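Local coordinates for protein putative cytochrome P450 hydroxylase (Chondromyces apiculatus DSM 436, PDB 6GMF) that binds heme b and probably acts as a cytochrome P450 monooxygenase, with terpenes among the substrates it hydroxylates, at residues L13-P16 with Y17-F20; V40-Y43 with Q44-A47; A353-M356 with L357-L360; I367-S371 with Q372-W376. All coordinates share one frame; numbering follows the deposited sequence. Where two conformers were deposited one is given.

Contact 1: residues L13-P16 with Y17-F20; sequences LRNP and YALF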
ATOM      1  N   LEU A  13      -5.750   4.908 -17.027  1.00 24.58           N
ATOM      2  CA  LEU A  13      -4.478   4.595 -16.400  1.00 25.57           C
ATOM      3  C   LEU A  13      -3.672   5.894 -16.234  1.00 26.73           C
ATOM      4  O   LEU A  13      -3.021   6.134 -15.191  1.00 28.50           O
ATOM      5  CB  LEU A  13      -3.760   3.518 -17.220  1.00 28.12           C
ATOM      6  CG  LEU A  13      -4.194   2.049 -17.004  1.00 35.37           C
ATOM      7  CD1 LEU A  13      -5.053   1.819 -15.741  1.00 35.08           C
ATOM      8  CD2 LEU A  13      -4.902   1.486 -18.230  1.00 40.20           C
ATOM      9  N   ARG A  14      -3.832   6.812 -17.194  1.00 26.15           N
ATOM     10  CA  ARG A  14      -3.106   8.051 -17.167  1.00 26.67           C
ATOM     11  C   ARG A  14      -3.654   8.981 -16.096  1.00 26.03           C
ATOM     12  O   ARG A  14      -2.870   9.589 -15.372  1.00 25.46           O
ATOM     13  CB  ARG A  14      -3.165   8.792 -18.505  1.00 27.67           C
ATOM     14  CG  ARG A  14      -2.428  10.117 -18.452  1.00 27.94           C
ATOM     15  CD  ARG A  14      -2.637  10.971 -19.675  1.00 30.04           C
ATOM     16  NE  ARG A  14      -4.005  11.459 -19.812  1.00 31.72           N
ATOM     17  CZ  ARG A  14      -4.545  12.507 -19.182  1.00 27.65           C
ATOM     18  NH1 ARG A  14      -3.870  13.200 -18.278  1.00 30.69           N
ATOM     19  NH2 ARG A  14      -5.782  12.857 -19.490  1.00 38.19           N
ATOM     20  N   ASN A  15      -4.987   9.111 -16.043  1.00 23.89           N
ATOM     21  CA  ASN A  15      -5.612  10.007 -15.155  1.00 24.42           C
ATOM     22  C   ASN A  15      -6.964   9.444 -14.761  1.00 22.13           C
ATOM     23  O   ASN A  15      -8.005   9.818 -15.279  1.00 24.07           O
ATOM     24  CB  ASN A  15      -5.757  11.425 -15.724  1.00 24.58           C
ATOM     25  CG  ASN A  15      -6.547  12.329 -14.806  1.00 29.20           C
ATOM     26  OD1 ASN A  15      -6.620  12.085 -13.598  1.00 27.59           O
ATOM     27  ND2 ASN A  15      -7.245  13.300 -15.377  1.00 28.58           N
ATOM     28  N   PRO A  16      -7.003   8.574 -13.736  1.00 21.26           N
ATOM     29  CA  PRO A  16      -8.253   7.967 -13.297  1.00 20.81           C
ATOM     30  C   PRO A  16      -9.221   8.976 -12.660  1.00 21.57           C
ATOM     31  O   PRO A  16     -10.413   8.707 -12.548  1.00 21.28           O
ATOM     32  CB  PRO A  16      -7.771   6.892 -12.303  1.00 21.47           C
ATOM     33  CG  PRO A  16      -6.493   7.471 -11.761  1.00 20.25           C
ATOM     34  CD  PRO A  16      -5.850   8.152 -12.949  1.00 22.32           C
ATOM     35  N   TYR A  17      -8.721  10.148 -12.255  1.00 21.70           N
ATOM     36  CA  TYR A  17      -9.516  11.100 -11.534  1.00 20.76           C
ATOM     37  C   TYR A  17     -10.579  11.761 -12.417  1.00 22.96           C
ATOM     38  O   TYR A  17     -11.595  12.287 -11.896  1.00 23.09           O
ATOM     39  CB  TYR A  17      -8.610  12.132 -10.858  1.00 20.73           C
ATOM     40  CG  TYR A  17      -7.586  11.455 -10.002  1.00 18.60           C
ATOM     41  CD1 TYR A  17      -7.975  10.893  -8.801  1.00 18.82           C
ATOM     42  CD2 TYR A  17      -6.282  11.256 -10.431  1.00 19.29           C
ATOM     43  CE1 TYR A  17      -7.080  10.198  -8.021  1.00 20.98           C
ATOM     44  CE2 TYR A  17      -5.362  10.583  -9.653  1.00 21.09           C
ATOM     45  CZ  TYR A  17      -5.785  10.018  -8.461  1.00 23.30           C
ATOM     46  OH  TYR A  17      -4.922   9.362  -7.630  1.00 23.92           O
ATOM     47  N   ALA A  18     -10.368  11.703 -13.737  1.00 24.28           N
ATOM     48  CA  ALA A  18     -11.373  12.210 -14.661  1.00 24.51           C
ATOM     49  C   ALA A  18     -12.605  11.278 -14.668  1.00 21.76           C
ATOM     50  O   ALA A  18     -13.760  11.734 -14.481  1.00 24.06           O
ATOM     51  CB  ALA A  18     -10.740  12.371 -16.024  1.00 26.57           C
ATOM     52  N   LEU A  19     -12.342   9.972 -14.791  1.00 26.22           N
ATOM     53  CA  LEU A  19     -13.366   8.971 -14.628  1.00 25.80           C
ATOM     54  C   LEU A  19     -14.053   9.131 -13.264  1.00 25.96           C
ATOM     55  O   LEU A  19     -15.283   9.073 -13.191  1.00 23.31           O
ATOM     56  CB  LEU A  19     -12.767   7.574 -14.778  1.00 27.57           C
ATOM     57  CG  LEU A  19     -13.648   6.422 -14.294  1.00 29.40           C
ATOM     58  CD1 LEU A  19     -14.835   6.206 -15.212  1.00 30.91           C
ATOM     59  CD2 LEU A  19     -12.845   5.141 -14.149  1.00 30.26           C
ATOM     60  N   PHE A  20     -13.264   9.273 -12.188  1.00 22.95           N
ATOM     61  CA  PHE A  20     -13.842   9.276 -10.853  1.00 22.25           C
ATOM     62  C   PHE A  20     -14.809  10.457 -10.703  1.00 21.89           C
ATOM     63  O   PHE A  20     -15.850  10.338 -10.116  1.00 20.65           O
ATOM     64  CB  PHE A  20     -12.771   9.276  -9.758  1.00 22.23           C
ATOM     65  CG  PHE A  20     -11.851   8.064  -9.758  1.00 20.49           C
ATOM     66  CD1 PHE A  20     -12.230   6.834 -10.291  1.00 20.44           C
ATOM     67  CD2 PHE A  20     -10.602   8.157  -9.176  1.00 21.05           C
ATOM     68  CE1 PHE A  20     -11.384   5.739 -10.226  1.00 21.52           C
ATOM     69  CE2 PHE A  20      -9.752   7.069  -9.130  1.00 20.50           C
ATOM     70  CZ  PHE A  20     -10.155   5.849  -9.633  1.00 20.11           C
TER
HETATM   71  O   HOH W   1     -10.064   8.695 -16.276  1.00 33.21           O

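Contact 2: residues V40-Y43 with Q44-A47; sequences VGRY and QDVA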
ATOM      1  N   VAL A  40     -17.801   2.271  -6.238  1.00 18.78           N
ATOM      2  CA  VAL A  40     -18.456   3.278  -5.439  1.00 18.98           C
ATOM      3  C   VAL A  40     -17.478   4.442  -5.275  1.00 18.37           C
ATOM      4  O   VAL A  40     -16.413   4.213  -4.803  1.00 18.38           O
ATOM      5  CB  VAL A  40     -18.862   2.691  -4.082  1.00 18.01           C
ATOM      6  CG1 VAL A  40     -19.468   3.722  -3.153  1.00 18.87           C
ATOM      7  CG2 VAL A  40     -19.816   1.532  -4.303  1.00 20.45           C
ATOM      8  N   GLY A  41     -17.878   5.642  -5.703  1.00 17.98           N
ATOM      9  CA  GLY A  41     -16.955   6.777  -5.827  1.00 18.13           C
ATOM     10  C   GLY A  41     -17.117   7.912  -4.836  1.00 18.18           C
ATOM     11  O   GLY A  41     -16.134   8.622  -4.623  1.00 19.80           O
ATOM     12  N   ARG A  42     -18.310   8.134  -4.276  1.00 17.66           N
ATOM     13  CA  ARG A  42     -18.520   9.298  -3.375  1.00 18.95           C
ATOM     14  C   ARG A  42     -17.977   8.990  -1.984  1.00 18.22           C
ATOM     15  O   ARG A  42     -18.190   7.911  -1.465  1.00 18.72           O
ATOM     16  CB  ARG A  42     -19.997   9.682  -3.335  1.00 19.66           C
ATOM     17  CG  ARG A  42     -20.543  10.052  -4.703  1.00 21.49           C
ATOM     18  CD  ARG A  42     -22.062  10.138  -4.769  1.00 22.64           C
ATOM     19  NE  ARG A  42     -22.516  10.519  -6.093  1.00 21.97           N
ATOM     20  CZ  ARG A  42     -23.764  10.364  -6.496  1.00 25.70           C
ATOM     21  NH1 ARG A  42     -24.654   9.913  -5.626  1.00 25.42           N
ATOM     22  NH2 ARG A  42     -24.080  10.619  -7.757  1.00 25.67           N
ATOM     23  N   TYR A  43     -17.324   9.987  -1.356  1.00 18.35           N
ATOM     24  CA  TYR A  43     -16.740   9.864  -0.032  1.00 19.06           C
ATOM     25  C   TYR A  43     -17.712   9.247   0.992  1.00 18.52           C
ATOM     26  O   TYR A  43     -17.361   8.277   1.678  1.00 16.25           O
ATOM     27  CB  TYR A  43     -16.217  11.224   0.459  1.00 19.53           C
ATOM     28  CG  TYR A  43     -15.527  11.121   1.796  1.00 18.98           C
ATOM     29  CD1 TYR A  43     -16.253  11.085   2.977  1.00 19.61           C
ATOM     30  CD2 TYR A  43     -14.151  10.982   1.879  1.00 19.22           C
ATOM     31  CE1 TYR A  43     -15.628  10.940   4.204  1.00 20.28           C
ATOM     32  CE2 TYR A  43     -13.509  10.855   3.102  1.00 21.05           C
ATOM     33  CZ  TYR A  43     -14.251  10.818   4.275  1.00 21.15           C
ATOM     34  OH  TYR A  43     -13.613  10.668   5.460  1.00 22.41           O
ATOM     35  N   GLN A  44     -18.934   9.789   1.112  1.00 19.12           N
ATOM     36  CA  GLN A  44     -19.845   9.298   2.168  1.00 20.18           C
ATOM     37  C   GLN A  44     -20.231   7.835   1.911  1.00 17.25           C
ATOM     38  O   GLN A  44     -20.435   7.042   2.852  1.00 19.32           O
ATOM     39  CB  GLN A  44     -21.092  10.180   2.202  1.00 23.08           C
ATOM     40  CG  GLN A  44     -20.828  11.590   2.719  1.00 28.80           C
ATOM     41  CD  GLN A  44     -20.308  11.605   4.141  1.00 30.78           C
ATOM     42  OE1 GLN A  44     -20.829  10.920   5.019  1.00 33.70           O
ATOM     43  NE2 GLN A  44     -19.257  12.381   4.390  1.00 32.31           N
ATOM     44  N   ASP A  45     -20.317   7.496   0.638  1.00 17.58           N
ATOM     45  CA  ASP A  45     -20.733   6.154   0.261  1.00 17.14           C
ATOM     46  C   ASP A  45     -19.587   5.172   0.491  1.00 16.30           C
ATOM     47  O   ASP A  45     -19.810   4.077   0.961  1.00 19.49           O
ATOM     48  CB  ASP A  45     -21.196   6.123  -1.177  1.00 18.24           C
ATOM     49  CG  ASP A  45     -22.451   6.924  -1.444  1.00 20.13           C
ATOM     50  OD1 ASP A  45     -23.219   7.140  -0.459  1.00 22.25           O
ATOM     51  OD2 ASP A  45     -22.638   7.330  -2.625  1.00 23.35           O
ATOM     52  N   VAL A  46     -18.363   5.542   0.075  1.00 16.13           N
ATOM     53  CA  VAL A  46     -17.197   4.696   0.344  1.00 17.77           C
ATOM     54  C   VAL A  46     -17.089   4.438   1.853  1.00 18.26           C
ATOM     55  O   VAL A  46     -16.907   3.320   2.287  1.00 17.67           O
ATOM     56  CB  VAL A  46     -15.921   5.297  -0.261  1.00 18.41           C
ATOM     57  CG1 VAL A  46     -14.723   4.493   0.188  1.00 18.63           C
ATOM     58  CG2 VAL A  46     -15.991   5.354  -1.795  1.00 17.81           C
ATOM     59  N   ALA A  47     -17.263   5.481   2.669  1.00 18.52           N
ATOM     60  CA  ALA A  47     -17.146   5.298   4.131  1.00 19.78           C
ATOM     61  C   ALA A  47     -18.244   4.338   4.613  1.00 19.24           C
ATOM     62  O   ALA A  47     -17.974   3.417   5.429  1.00 19.63           O
ATOM     63  CB  ALA A  47     -17.173   6.656   4.818  1.00 20.32           C
TER
HETATM   64  O   HOH W   2     -20.829   6.678  -4.512  1.00 19.27           O
HETATM   65  O   HOH W   3     -24.599   9.067  -2.977  1.00 28.36           O

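Contact 3: residues A353-M356 with L357-L360; sequences AKVM and LEVL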
ATOM      1  N   ALA A 353       8.094   6.662   4.571  1.00 16.77           N
ATOM      2  CA  ALA A 353       7.953   7.743   3.623  1.00 17.76           C
ATOM      3  C   ALA A 353       8.566   9.023   4.219  1.00 17.73           C
ATOM      4  O   ALA A 353       9.279   9.771   3.503  1.00 18.15           O
ATOM      5  CB  ALA A 353       6.504   7.938   3.222  1.00 16.48           C
ATOM      6  N   LYS A 354       8.223   9.306   5.475  1.00 17.97           N
ATOM      7  CA  LYS A 354       8.809  10.534   6.122  1.00 19.77           C
ATOM      8  C   LYS A 354      10.332  10.462   6.058  1.00 21.78           C
ATOM      9  O   LYS A 354      11.013  11.431   5.625  1.00 21.48           O
ATOM     10  CB  LYS A 354       8.352  10.647   7.560  1.00 20.83           C
ATOM     11  CG  LYS A 354       8.946  11.832   8.328  1.00 24.23           C
ATOM     12  CD  LYS A 354       8.841  11.682   9.814  1.00 26.90           C
ATOM     13  CE  LYS A 354       9.985  10.846  10.344  1.00 32.45           C
ATOM     14  NZ  LYS A 354      10.224  11.042  11.797  1.00 34.68           N
ATOM     15  N   VAL A 355      10.875   9.331   6.505  1.00 19.14           N
ATOM     16  CA  VAL A 355      12.332   9.274   6.609  1.00 21.52           C
ATOM     17  C   VAL A 355      12.963   9.353   5.217  1.00 19.67           C
ATOM     18  O   VAL A 355      13.871  10.118   4.990  1.00 20.59           O
ATOM     19  CB  VAL A 355      12.818   8.064   7.413  1.00 20.99           C
ATOM     20  CG1 VAL A 355      14.335   7.905   7.269  1.00 20.75           C
ATOM     21  CG2 VAL A 355      12.427   8.160   8.878  1.00 21.89           C
ATOM     22  N   MET A 356      12.436   8.602   4.228  1.00 18.81           N
ATOM     23  CA  MET A 356      13.059   8.585   2.927  1.00 19.97           C
ATOM     24  C   MET A 356      12.972   9.979   2.297  1.00 21.80           C
ATOM     25  O   MET A 356      13.935  10.458   1.700  1.00 21.56           O
ATOM     26  CB  MET A 356      12.401   7.565   1.990  1.00 19.65           C
ATOM     27  CG  MET A 356      13.169   7.263   0.751  1.00 19.54           C
ATOM     28  SD  MET A 356      14.739   6.448   1.097  1.00 22.55           S
ATOM     29  CE  MET A 356      15.902   7.751   0.714  1.00 20.94           C
ATOM     30  N   LEU A 357      11.824  10.643   2.430  1.00 20.15           N
ATOM     31  CA  LEU A 357      11.685  11.961   1.826  1.00 21.35           C
ATOM     32  C   LEU A 357      12.568  12.970   2.592  1.00 22.19           C
ATOM     33  O   LEU A 357      13.181  13.845   1.960  1.00 23.38           O
ATOM     34  CB  LEU A 357      10.216  12.373   1.817  1.00 20.73           C
ATOM     35  CG  LEU A 357       9.354  11.619   0.803  1.00 20.83           C
ATOM     36  CD1 LEU A 357       7.921  11.958   1.048  1.00 22.10           C
ATOM     37  CD2 LEU A 357       9.747  11.933  -0.642  1.00 21.86           C
ATOM     38  N   GLU A 358      12.686  12.840   3.915  1.00 22.86           N
ATOM     39  CA  GLU A 358      13.581  13.746   4.699  1.00 24.45           C
ATOM     40  C   GLU A 358      15.018  13.642   4.169  1.00 27.51           C
ATOM     41  O   GLU A 358      15.713  14.651   3.974  1.00 25.04           O
ATOM     42  CB  GLU A 358      13.609  13.412   6.189  1.00 25.09           C
ATOM     43  CG  GLU A 358      12.486  14.004   6.995  1.00 26.67           C
ATOM     44  CD  GLU A 358      12.438  13.469   8.422  1.00 29.69           C
ATOM     45  OE1 GLU A 358      13.067  12.401   8.709  1.00 30.08           O
ATOM     46  OE2 GLU A 358      11.769  14.086   9.257  1.00 30.64           O
ATOM     47  N   VAL A 359      15.467  12.418   3.903  1.00 23.82           N
ATOM     48  CA  VAL A 359      16.832  12.207   3.458  1.00 23.55           C
ATOM     49  C   VAL A 359      16.982  12.688   2.010  1.00 23.32           C
ATOM     50  O   VAL A 359      17.970  13.351   1.650  1.00 25.52           O
ATOM     51  CB  VAL A 359      17.226  10.740   3.678  1.00 22.74           C
ATOM     52  CG1 VAL A 359      18.594  10.414   3.090  1.00 24.80           C
ATOM     53  CG2 VAL A 359      17.181  10.407   5.163  1.00 24.61           C
ATOM     54  N   LEU A 360      16.055  12.301   1.132  1.00 24.02           N
ATOM     55  CA  LEU A 360      16.164  12.748  -0.269  1.00 24.75           C
ATOM     56  C   LEU A 360      16.183  14.279  -0.352  1.00 27.81           C
ATOM     57  O   LEU A 360      17.009  14.875  -1.090  1.00 27.03           O
ATOM     58  CB  LEU A 360      14.968  12.225  -1.058  1.00 27.05           C
ATOM     59  CG  LEU A 360      15.034  10.766  -1.477  1.00 26.87           C
ATOM     60  CD1 LEU A 360      13.643  10.288  -1.869  1.00 25.38           C
ATOM     61  CD2 LEU A 360      16.019  10.573  -2.621  1.00 27.45           C
TER
HETATM   62  O   HOH W   4      11.968  13.252  11.765  1.00 38.85           O

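Contact 4: residues I367-S371 with Q372-W376; sequences IQRVS and QEVSW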
ATOM      1  N   ILE A 367      15.650  18.944  -7.728  1.00 30.50           N
ATOM      2  CA  ILE A 367      15.159  17.675  -8.223  1.00 27.16           C
ATOM      3  C   ILE A 367      14.154  17.953  -9.329  1.00 28.23           C
ATOM      4  O   ILE A 367      13.203  18.717  -9.120  1.00 31.21           O
ATOM      5  CB  ILE A 367      14.517  16.867  -7.079  1.00 29.00           C
ATOM      6  CG1 ILE A 367      15.493  16.697  -5.912  1.00 28.33           C
ATOM      7  CG2 ILE A 367      14.002  15.528  -7.579  1.00 28.94           C
ATOM      8  CD1 ILE A 367      14.836  16.488  -4.561  1.00 29.15           C
ATOM      9  N   GLN A 368      14.319  17.285 -10.467  1.00 27.15           N
ATOM     10  CA  GLN A 368      13.437  17.422 -11.601  1.00 27.91           C
ATOM     11  C   GLN A 368      13.229  16.039 -12.181  1.00 26.03           C
ATOM     12  O   GLN A 368      14.103  15.188 -12.033  1.00 27.06           O
ATOM     13  CB  GLN A 368      14.028  18.312 -12.687  1.00 31.08           C
ATOM     14  CG  GLN A 368      14.185  19.754 -12.256  1.00 37.69           C
ATOM     15  CD  GLN A 368      14.062  20.690 -13.439  1.00 43.00           C
ATOM     16  OE1 GLN A 368      14.412  20.338 -14.567  1.00 44.82           O
ATOM     17  NE2 GLN A 368      13.528  21.878 -13.190  1.00 46.84           N
ATOM     18  N   ARG A 369      12.107  15.848 -12.861  1.00 23.44           N
ATOM     19  CA  ARG A 369      11.928  14.676 -13.639  1.00 26.70           C
ATOM     20  C   ARG A 369      12.712  14.855 -14.934  1.00 25.51           C
ATOM     21  O   ARG A 369      12.841  15.948 -15.447  1.00 31.28           O
ATOM     22  CB  ARG A 369      10.453  14.380 -13.919  1.00 26.62           C
ATOM     23  CG  ARG A 369       9.626  14.087 -12.679  1.00 24.77           C
ATOM     24  CD  ARG A 369       8.386  13.305 -13.081  1.00 24.67           C
ATOM     25  NE  ARG A 369       7.497  14.149 -13.883  1.00 26.07           N
ATOM     26  CZ  ARG A 369       6.498  14.874 -13.388  1.00 27.38           C
ATOM     27  NH1 ARG A 369       6.417  15.107 -12.077  1.00 23.92           N
ATOM     28  NH2 ARG A 369       5.568  15.338 -14.220  1.00 26.27           N
ATOM     29  N   VAL A 370      13.169  13.748 -15.491  1.00 25.56           N
ATOM     30  CA  VAL A 370      13.701  13.764 -16.854  1.00 27.47           C
ATOM     31  C   VAL A 370      12.542  14.044 -17.822  1.00 27.86           C
ATOM     32  O   VAL A 370      12.667  14.879 -18.730  1.00 27.95           O
ATOM     33  CB  VAL A 370      14.446  12.468 -17.195  1.00 29.08           C
ATOM     34  CG1 VAL A 370      14.762  12.409 -18.692  1.00 31.02           C
ATOM     35  CG2 VAL A 370      15.716  12.324 -16.348  1.00 28.72           C
ATOM     36  N   SER A 371      11.403  13.394 -17.588  1.00 29.46           N
ATOM     37  CA  SER A 371      10.239  13.438 -18.469  0.50 28.81           C
ATOM     38  C   SER A 371       9.071  14.130 -17.756  1.00 28.65           C
ATOM     39  O   SER A 371       8.809  13.889 -16.585  1.00 26.71           O
ATOM     40  CB  SER A 371       9.874  12.049 -18.899  0.50 27.77           C
ATOM     41  OG  SER A 371       8.688  12.035 -19.678  0.50 31.88           O
ATOM     42  N   GLN A 372       8.338  14.978 -18.479  1.00 26.52           N
ATOM     43  CA  GLN A 372       7.131  15.596 -17.912  1.00 26.11           C
ATOM     44  C   GLN A 372       6.054  14.516 -17.784  1.00 24.58           C
ATOM     45  O   GLN A 372       5.283  14.504 -16.826  1.00 30.57           O
ATOM     46  CB  GLN A 372       6.673  16.770 -18.793  1.00 27.79           C
ATOM     47  CG  GLN A 372       5.549  17.626 -18.195  1.00 26.34           C
ATOM     48  CD  GLN A 372       4.169  17.104 -18.514  1.00 28.66           C
ATOM     49  OE1 GLN A 372       3.185  17.358 -17.810  1.00 31.76           O
ATOM     50  NE2 GLN A 372       4.079  16.358 -19.590  1.00 24.85           N
ATOM     51  N   GLU A 373       5.999  13.611 -18.758  1.00 23.36           N
ATOM     52  CA  GLU A 373       5.117  12.519 -18.758  1.00 25.65           C
ATOM     53  C   GLU A 373       5.583  11.485 -17.720  1.00 25.48           C
ATOM     54  O   GLU A 373       6.731  11.032 -17.752  1.00 25.38           O
ATOM     55  CB  GLU A 373       5.097  11.854 -20.129  1.00 28.68           C
ATOM     56  CG  GLU A 373       4.096  10.733 -20.222  1.00 32.01           C
ATOM     57  CD  GLU A 373       3.890  10.212 -21.629  1.00 36.82           C
ATOM     58  OE1 GLU A 373       4.080  11.009 -22.591  1.00 34.43           O
ATOM     59  OE2 GLU A 373       3.558   9.008 -21.771  1.00 38.96           O
ATOM     60  N   VAL A 374       4.651  11.039 -16.873  1.00 27.36           N
ATOM     61  CA  VAL A 374       4.922   9.935 -15.969  1.00 25.96           C
ATOM     62  C   VAL A 374       4.414   8.637 -16.596  1.00 26.38           C
ATOM     63  O   VAL A 374       3.262   8.553 -17.056  1.00 28.38           O
ATOM     64  CB  VAL A 374       4.299  10.214 -14.595  1.00 25.14           C
ATOM     65  CG1 VAL A 374       4.541   9.039 -13.646  1.00 26.00           C
ATOM     66  CG2 VAL A 374       4.830  11.504 -13.988  1.00 26.10           C
ATOM     67  N   SER A 375       5.294   7.634 -16.657  1.00 25.77           N
ATOM     68  CA  SER A 375       4.927   6.311 -17.081  1.00 25.46           C
ATOM     69  C   SER A 375       4.342   5.615 -15.851  1.00 25.91           C
ATOM     70  O   SER A 375       5.123   5.182 -14.995  1.00 27.16           O
ATOM     71  CB  SER A 375       6.081   5.514 -17.640  1.00 29.50           C
ATOM     72  N   TRP A 376       3.009   5.578 -15.755  1.00 24.80           N
ATOM     73  CA  TRP A 376       2.310   4.866 -14.670  1.00 23.43           C
ATOM     74  C   TRP A 376       2.270   3.361 -14.940  1.00 27.03           C
ATOM     75  O   TRP A 376       2.044   2.927 -16.078  1.00 26.26           O
ATOM     76  CB  TRP A 376       0.897   5.400 -14.494  1.00 22.45           C
ATOM     77  CG  TRP A 376       0.877   6.833 -14.094  1.00 21.87           C
ATOM     78  CD1 TRP A 376       0.599   7.922 -14.863  1.00 23.52           C
ATOM     79  CD2 TRP A 376       1.184   7.341 -12.795  1.00 22.64           C
ATOM     80  NE1 TRP A 376       0.727   9.076 -14.134  1.00 21.63           N
ATOM     81  CE2 TRP A 376       1.065   8.741 -12.843  1.00 23.88           C
ATOM     82  CE3 TRP A 376       1.548   6.730 -11.591  1.00 23.67           C
ATOM     83  CZ2 TRP A 376       1.319   9.543 -11.733  1.00 23.69           C
ATOM     84  CZ3 TRP A 376       1.734   7.518 -10.481  1.00 23.89           C
ATOM     85  CH2 TRP A 376       1.644   8.906 -10.554  1.00 26.75           C
TER

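Contact 1: residues L13-P16 with Y17-F20
Pro16 and Asn15 both meet the first turn of helix 16-26, one in a packed setting and one in a wetter one. In the packed part the pyrrolidine of Pro16 touches two aromatic rings. Its CG lies over one face of the Tyr17 ring, 4.1 Å from the centroid, a CH-pi contact displaced toward the rim, while Pro16 CB touches Phe20 CZ at 3.7 Å. In Phe20, CG stands beside the backbone N (chi1 -61°), which turns the ring back over Pro16 O, the same oxygen that accepts from Phe20 N at 2.9 Å. Gln281 and helix 308-312 close in around these rings, and Tyr17 OH is hydrogen-bonded to Glu277.

The other part is polar and partly exposed. Asn15 is the N-cap: its OD1 takes the N-H of Tyr17 at 3.2 Å, bent and from above the carbonyl plane, and touches the edge of the Tyr17 ring. Asn15 O receives a weak bond from Ala18 N, and a water accepts from Leu19 N at 3.0 Å; its leg to Asn15 O is unusually short. Side chain, main chain and water thus share N-H groups of the first turn, consistent with a helix start, right behind helix 10-14, capped by neutral groups.

Contact 2: residues V40-Y43 with Q44-A47
This is a local helix-start contact, the N-terminal turn of helix 43-51 with Arg42 as N-cap, placed where strand 38-40 leaves the mixed sheet of the cytochrome P450 fold. Arg42 O accepts the N-H of Val46 at 2.8 Å, almost straight (173°), and a weak, strongly bent bond from Asp45 N; Ala47 N repeats the pattern one residue on, reaching Tyr43 O. Against this turn Val40, the last strand residue, supplies apolar packing. Its CG1 touches Asp45 CB at 3.6 Å and lies 4.1 Å from Val46 CG2, and Val46 is further covered by Pro306 and helix 308-312.

Arg42 leads outward beside Asp45, its chain extended from CG to NE. The two side chains run alongside each other, pointing the same way, yet the charges stop short of a salt bridge: Arg42 NH1 and Asp45 OD2 are 4.4 Å apart, and Arg42 NE is held by Arg24 O. The amide of Gln44, folded back by its bend at chi2, brings NE2 to 3.6 Å from Tyr43 CD1; Tyr43 OH itself bonds to Gly332 O. Water closes the gap in the charged pair, one molecule accepting from Arg42 NH1 and donating to Asp45 OD2 at 2.6 Å.

Contact 3: residues A353-M356 with L357-L360
Met356 reaches along its helix to Leu360, bent at both chi2 and chi3 so that the methyl comes to lie on the next turn. Its CE meets Leu360 CG at 3.8 Å, and its CG lies 4.0 Å from Leu360 CD1, the two side chains slanting across one another. Val359 CB borders the same methyl more loosely. Ala114, on helix 107-119, packs against both Met356 and Val359, which makes this a buried apolar flank.

Leu357 occupies another side of the turn. Its CB and CG rest on Ala353 O, the carbonyl that also receives Leu357 N at 2.9 Å, and its side chain packs against helices 220-251 and 266-276. These are i to i+4 pairings along helix 346-363, which follows the cysteine ligand loop and corresponds to the L helix of the cytochrome P450 fold; the side chain of Ala353 is about 7 Å from the heme. Leu360 N closes a further turn on Met356 O with a nearly straight N-H (170°).

Glu358 makes the polar part, with Lys354. Its carboxylate lies across the aliphatic part of Lys354, OE2 3.7 Å from Lys354 CG. Lys354 NZ and Glu358 OE2 stay 4.3 Å apart, each turned to an outside partner or to water: Lys354 NZ forms a salt bridge with Glu107 and Glu358 OE1 one with Arg111, while a water accepts from Lys354 NZ and donates to Glu358 OE2 at 2.7 Å.

Contact 4: residues I367-S371 with Q372-W376
Arg369 curls back over the turn that follows strand 368-369 and meets Gln372 and Val374 there. Its CB points toward that turn, and its CD comes within 4.1 Å of Val374 CG2. The bend at chi3 (-67°) then brings the guanidinium to the carbonyls of Ser371 and Gln372. NE of Arg369 donates to Ser371 O at 3.0 Å, this oxygen lying somewhat out of the guanidinium plane. CZ passes beneath Val374 CG2, which stands over one face, nearer the rim than the middle, at 3.8 Å from Arg369 CZ; the two side chains cross at about a right angle. NH2 of Arg369 ends the reach at Gln372 O, 2.8 Å away at the guanidinium edge with an N-H angle of 162°. Thr250 takes a hydrogen bond from NH1, and Asp251 forms a salt bridge with NH2, both at the end of helix 220-251.

Ser371 makes a second link within the turn. In one of two conformers its hydroxyl OG donates to Glu373 O at 2.9 Å, in the carbonyl plane and on a lone pair, so this link is less certain than those of Arg369. Val374 also lays CG1 over the centre of the Trp376 ring.

The guanidinium thus binds two successive carbonyls while its positive charge is probably offset in part by Asp251, so one side chain ties the turn to helix 220-251 and probably steadies its shape.

Overall arrangement
Contacts 1 to 4 follow one another along the chain without nesting, each being one continuous local stretch. Contacts 1 and 2 open helices 16-26 and 43-51, which come before and after strands 29-31 and 38-40 in the chain; their centres are about 16 Å apart, and both pack on helix 308-312. Contact 3 lies in helix 346-363, its centre about 31 Å from that of contact 2, and that helix leads on to strand 368-369 of contact 4, about 19 Å away between centres. Contacts 3 and 4 share helix 220-251 as a neighbour. Contact 4 returns to contact 1, where Trp376 packs on the backbone of Arg14 and Leu13, joining the C-terminal region to the N-terminal helices away from the heme-binding residues.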